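Local coordinates for protein N-terminal domain of PorA (28-171) (Porphyromonas gingivalis ATCC 33277, PDB 6KJK) that forms the N-terminal part of a type IX secretion system cargo protein that probably influences PorXY-SigP signalling, at residues 38-43 and 109-114. Sequence-based numbering, arbitrary orientation. Where two conformers were deposited one is given.
Sequences GMVINQ and FTFSCF
Val40 faces both Phe111 and Cys113 across the interior of a beta-sandwich, where strand 31-42 of one sheet packs against strand 105-115 of the other. The two methyls of the valine divide the work. CG2, on the backbone N side, meets the Phe111 ring obliquely, and Val40 CG2 lies 4.2 Å from Phe111 CE2. CG1, placed anti to the backbone N (chi1 179°), goes to the sulfur in one of the two conformers of Cys113, with 4.0 Å between Val40 CG1 and Cys113 SG. All three residues direct their CB atoms at the opposing strand, and Phe111 and Cys113, two positions apart, emerge on the same side of theirs, so that one branched side chain serves both. The nearest CA atoms, of Val40 and Cys113, are 8.2 Å apart, and the two segments meet only through these side chains. Other residues add to this buried layer: Leu92 of strand 90-99 touches both Val40 and Phe111, Val5 also lies on Val40, and Val50 of strand 48-58 lies on Cys113. In that same conformer, Cys113 has SG anti to its main-chain nitrogen (chi1 -164°), a rotation that carries the sulfur across to the valine's CG1 methyl.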
loop_
_atom_site.group_PDB
_atom_site.type_symbol
_atom_site.label_atom_id
_atom_site.label_comp_id
_atom_site.label_asym_id
_atom_site.label_seq_id
_atom_site.Cartn_x
_atom_site.Cartn_y
_atom_site.Cartn_z
ATOM N N GLY A 38 4.496 -5.765 0.319
ATOM C CA GLY A 38 4.491 -6.305 1.654
ATOM C C GLY A 38 3.506 -7.444 1.734
ATOM O O GLY A 38 3.071 -7.994 0.712
ATOM N N MET A 39 3.184 -7.832 2.956
ATOM C CA MET A 39 2.269 -8.931 3.237
ATOM C C MET A 39 1.369 -8.512 4.387
ATOM O O MET A 39 1.846 -7.883 5.349
ATOM C CB MET A 39 3.031 -10.187 3.712
ATOM C CG MET A 39 3.999 -10.770 2.695
ATOM S SD MET A 39 3.192 -11.643 1.338
ATOM C CE MET A 39 1.966 -12.499 2.234
ATOM N N VAL A 40 0.092 -8.861 4.325
ATOM C CA VAL A 40 -0.816 -8.716 5.464
ATOM C C VAL A 40 -0.971 -10.094 6.089
ATOM O O VAL A 40 -1.363 -11.055 5.409
ATOM C CB VAL A 40 -2.168 -8.150 5.020
ATOM C CG1 VAL A 40 -3.076 -8.048 6.234
ATOM C CG2 VAL A 40 -1.969 -6.781 4.393
ATOM N N ILE A 41 -0.684 -10.195 7.390
ATOM C CA ILE A 41 -0.641 -11.480 8.085
ATOM C C ILE A 41 -1.632 -11.459 9.225
ATOM O O ILE A 41 -1.651 -10.510 10.007
ATOM C CB ILE A 41 0.780 -11.762 8.605
ATOM C CG1 ILE A 41 1.736 -11.862 7.417
ATOM C CG2 ILE A 41 0.847 -13.055 9.464
ATOM C CD1 ILE A 41 3.174 -11.705 7.767
ATOM N N ASN A 42 -2.442 -12.499 9.341
ATOM C CA ASN A 42 -3.306 -12.669 10.496
ATOM C C ASN A 42 -2.642 -13.704 11.396
ATOM O O ASN A 42 -2.505 -14.866 11.000
ATOM C CB ASN A 42 -4.674 -13.170 10.035
ATOM C CG ASN A 42 -5.527 -13.676 11.178
ATOM O OD1 ASN A 42 -5.354 -13.259 12.327
ATOM N ND2 ASN A 42 -6.468 -14.580 10.865
ATOM N N GLN A 43 -2.247 -13.293 12.600
ATOM C CA GLN A 43 -1.502 -14.159 13.508
ATOM C C GLN A 43 -2.400 -15.043 14.369
ATOM O O GLN A 43 -1.885 -15.890 15.106
ATOM C CB GLN A 43 -0.592 -13.316 14.402
ATOM C CG GLN A 43 0.438 -12.564 13.603
ATOM C CD GLN A 43 1.205 -11.563 14.453
ATOM O OE1 GLN A 43 0.709 -11.081 15.471
ATOM N NE2 GLN A 43 2.409 -11.283 14.052
ATOM N N PHE A 109 0.928 7.809 0.717
ATOM C CA PHE A 109 -0.298 7.048 0.813
ATOM C C PHE A 109 -0.390 6.445 2.196
ATOM O O PHE A 109 0.633 6.189 2.847
ATOM C CB PHE A 109 -0.305 5.910 -0.216
ATOM C CG PHE A 109 -0.237 6.405 -1.647
ATOM C CD1 PHE A 109 0.979 6.649 -2.263
ATOM C CD2 PHE A 109 -1.409 6.653 -2.363
ATOM C CE1 PHE A 109 1.014 7.088 -3.583
ATOM C CE2 PHE A 109 -1.356 7.071 -3.657
ATOM C CZ PHE A 109 -0.162 7.285 -4.276
ATOM N N THR A 110 -1.607 6.176 2.628
ATOM C CA THR A 110 -1.826 5.355 3.815
ATOM C C THR A 110 -2.683 4.184 3.394
ATOM O O THR A 110 -3.665 4.367 2.672
ATOM C CB THR A 110 -2.489 6.159 4.938
ATOM O OG1 THR A 110 -1.627 7.251 5.294
ATOM C CG2 THR A 110 -2.747 5.293 6.170
ATOM N N PHE A 111 -2.304 2.989 3.821
ATOM C CA PHE A 111 -3.078 1.778 3.598
ATOM C C PHE A 111 -3.502 1.263 4.962
ATOM O O PHE A 111 -2.651 1.111 5.866
ATOM C CB PHE A 111 -2.234 0.727 2.885
ATOM C CG PHE A 111 -2.909 -0.614 2.807
ATOM C CD1 PHE A 111 -3.802 -0.914 1.778
ATOM C CD2 PHE A 111 -2.684 -1.565 3.790
ATOM C CE1 PHE A 111 -4.420 -2.173 1.719
ATOM C CE2 PHE A 111 -3.306 -2.813 3.752
ATOM C CZ PHE A 111 -4.155 -3.106 2.711
ATOM N N SER A 112 -4.773 0.912 5.102
ATOM C CA SER A 112 -5.220 0.206 6.295
ATOM C C SER A 112 -6.047 -1.005 5.933
ATOM O O SER A 112 -6.795 -1.017 4.955
ATOM C CB SER A 112 -6.082 1.092 7.211
ATOM O OG SER A 112 -5.327 2.188 7.701
ATOM N N CYS A 113 -5.949 -1.989 6.799
ATOM C CA CYS A 113 -6.773 -3.186 6.769
ATOM C C CYS A 113 -7.945 -2.972 7.727
ATOM O O CYS A 113 -7.728 -2.584 8.878
ATOM C CB CYS A 113 -5.901 -4.350 7.273
ATOM S SG CYS A 113 -6.449 -6.007 6.975
ATOM N N PHE A 114 -9.158 -3.223 7.264
ATOM C CA PHE A 114 -10.322 -3.100 8.117
ATOM C C PHE A 114 -11.027 -4.445 8.190
ATOM O O PHE A 114 -10.987 -5.227 7.225
ATOM C CB PHE A 114 -11.324 -2.136 7.492
ATOM C CG PHE A 114 -10.876 -0.712 7.492
ATOM C CD1 PHE A 114 -10.057 -0.208 6.472
ATOM C CD2 PHE A 114 -11.305 0.150 8.491
ATOM C CE1 PHE A 114 -9.671 1.124 6.479
ATOM C CE2 PHE A 114 -10.915 1.482 8.486
ATOM C CZ PHE A 114 -10.096 1.954 7.471
#